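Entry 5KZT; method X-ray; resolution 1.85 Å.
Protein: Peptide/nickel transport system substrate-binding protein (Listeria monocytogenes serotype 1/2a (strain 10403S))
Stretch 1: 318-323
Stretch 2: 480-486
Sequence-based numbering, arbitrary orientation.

Stretch 1 318-323: ANNLVP
Stretch 2 (480-486) AEKILLT

Residues 318-323 form an irregular segment without helix or strand. Ala318 (phi/psi -116/132), Asn320 (-147/149), Val322 (-76/128) and Pro323 (-73/149) are extended, whereas Asn319 (-123/23) and Leu321 (-69/-46) break the run, so the chain turns rather than continuing straight. Residues 480-486 lie within a helix that extends beyond both ends of the stretch. Its phi/psi values stay near -62/-41 from Ala480 to Leu484, and Leu484 N donates to Ala480 O at 3.1 Å, as does Leu485 N to Glu481 O at 3.0 Å. A wider pi-type turn spans 483-486, where Leu485 departs to -98/-71. The register is set by Leu321 and Glu481, whose CA atoms, at 7.4 Å, are the nearest pair across the stretches.

This spacing is bridged by Glu481, whose CA-to-CB bond points toward the loop. With chi1 -165° (t) and chi2 174° (t), the side chain is fully extended, and chi3 of -130° orients the carboxylate. OE1 receives two backbone amides: Val322 N lies 3.1 Å from Glu481 OE1 with an N-H...O angle of 167°, a well-directed hydrogen bond, while Leu321 N is nearer to Glu481 OE1, at 2.7 Å, but its 125° angle makes that bond weak. The helical phi/psi of Leu321 helps bring these consecutive amides to one acceptor. The other oxygen, Glu481 OE2, accepts from Asn320 ND2 at 2.9 Å and 172°. Asn320 reaches it with chi1 -60° (m) and chi2 82°, although its CA-to-CB bond points sideways. Glutamate suits this position because it combines reach with two acceptor oxygens; the asparagine amide supplies a matching donor. Both residues are buried, and Asn320 ND2 and Glu481 OE2 also hydrogen-bond elsewhere in the structure.

Apolar packing accompanies the polar cluster. Leu321, pointing toward the helix with chi1 173° (t) and chi2 57° (p), places CD2 3.7 Å from CD2 of Leu484, which has chi1 -173° (t) and chi2 71° (p). Leu485, in the m, t rotamer (-59°, -180°), brings CD1 to 3.8 Å from Leu321 N and 4.1 Å from Asn320 CA, packing against the loop backbone. These branched aliphatic side chains suit a buried contact in which methyl groups meet both side chain and main chain. Val322, t at chi1 173°, points sideways and contributes chiefly its amide.

The contact buries 230 Å² in total, with Glu481 (77 Å²) and Leu321 (51 Å²) the most covered residues.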

# COMPACT_ATOMS: atom_id res chain seq x y z
N ALA A 318 -2.52 6.51 16.60
CA ALA A 318 -1.55 5.45 16.50
C ALA A 318 -0.33 5.88 17.30
O ALA A 318 0.14 7.01 17.15
CB ALA A 318 -1.17 5.23 15.05
N ASN A 319 0.17 4.97 18.14
CA ASN A 319 1.45 5.12 18.84
C ASN A 319 2.38 3.94 18.53
O ASN A 319 3.29 3.61 19.31
CB ASN A 319 1.18 5.23 20.33
CG ASN A 319 0.31 6.41 20.67
OD1 ASN A 319 -0.82 6.25 21.13
ND2 ASN A 319 0.80 7.60 20.45
N ASN A 320 2.10 3.31 17.39
CA ASN A 320 2.86 2.21 16.84
C ASN A 320 2.79 2.31 15.31
O ASN A 320 1.78 2.75 14.73
CB ASN A 320 2.26 0.86 17.22
CG ASN A 320 2.22 0.64 18.72
OD1 ASN A 320 1.31 1.11 19.39
ND2 ASN A 320 3.22 -0.07 19.24
N LEU A 321 3.84 1.85 14.66
CA LEU A 321 3.84 1.66 13.22
C LEU A 321 2.93 0.50 12.82
O LEU A 321 2.15 0.60 11.87
CB LEU A 321 5.26 1.38 12.72
CG LEU A 321 5.37 1.00 11.26
CD1 LEU A 321 4.76 2.06 10.37
CD2 LEU A 321 6.83 0.72 10.92
N VAL A 322 3.06 -0.61 13.55
CA VAL A 322 2.24 -1.79 13.32
C VAL A 322 0.85 -1.51 13.90
O VAL A 322 0.74 -1.04 15.02
CB VAL A 322 2.86 -3.06 13.94
CG1 VAL A 322 1.91 -4.25 13.83
CG2 VAL A 322 4.21 -3.36 13.28
N PRO A 323 -0.22 -1.71 13.10
CA PRO A 323 -1.56 -1.40 13.58
C PRO A 323 -2.07 -2.40 14.61
O PRO A 323 -1.68 -3.57 14.58
CB PRO A 323 -2.40 -1.42 12.30
CG PRO A 323 -1.65 -2.31 11.39
CD PRO A 323 -0.21 -2.05 11.67
N ALA A 480 12.38 -4.30 17.44
CA ALA A 480 12.72 -3.39 16.35
C ALA A 480 11.93 -2.10 16.40
O ALA A 480 12.47 -1.05 16.07
CB ALA A 480 12.51 -4.07 15.01
N GLU A 481 10.66 -2.17 16.80
CA GLU A 481 9.81 -0.98 16.79
C GLU A 481 10.29 0.06 17.80
O GLU A 481 10.20 1.27 17.55
CB GLU A 481 8.33 -1.33 17.01
CG GLU A 481 7.41 -0.16 16.64
CD GLU A 481 5.93 -0.49 16.70
OE1 GLU A 481 5.23 -0.20 15.73
OE2 GLU A 481 5.47 -1.03 17.73
N LYS A 482 10.80 -0.40 18.94
CA LYS A 482 11.38 0.53 19.93
C LYS A 482 12.57 1.31 19.38
O LYS A 482 12.71 2.51 19.65
CB LYS A 482 11.80 -0.21 21.18
CG LYS A 482 12.04 0.73 22.34
CD LYS A 482 12.71 0.03 23.52
CE LYS A 482 13.07 1.03 24.59
NZ LYS A 482 14.35 1.74 24.34
N ILE A 483 13.40 0.63 18.62
CA ILE A 483 14.56 1.26 17.98
C ILE A 483 14.08 2.35 17.00
O ILE A 483 14.55 3.48 17.02
CB ILE A 483 15.44 0.23 17.23
CG1 ILE A 483 16.01 -0.80 18.22
CG2 ILE A 483 16.58 0.93 16.50
CD1 ILE A 483 16.70 -1.96 17.56
N LEU A 484 13.15 1.97 16.15
CA LEU A 484 12.65 2.87 15.09
C LEU A 484 12.00 4.13 15.66
O LEU A 484 12.25 5.24 15.19
CB LEU A 484 11.64 2.13 14.21
CG LEU A 484 11.12 2.83 12.97
CD1 LEU A 484 12.21 2.90 11.92
CD2 LEU A 484 9.89 2.12 12.40
N LEU A 485 11.16 3.94 16.68
CA LEU A 485 10.30 4.99 17.19
C LEU A 485 10.89 5.68 18.42
O LEU A 485 11.33 6.81 18.32
CB LEU A 485 8.89 4.44 17.46
CG LEU A 485 8.20 3.82 16.23
CD1 LEU A 485 6.82 3.30 16.58
CD2 LEU A 485 8.13 4.80 15.06
N THR A 486 10.92 4.99 19.55
CA THR A 486 11.38 5.59 20.79
C THR A 486 12.84 6.06 20.71
O THR A 486 13.14 7.19 21.07
CB THR A 486 11.18 4.63 21.98
OG1 THR A 486 9.77 4.41 22.15
CG2 THR A 486 11.77 5.20 23.28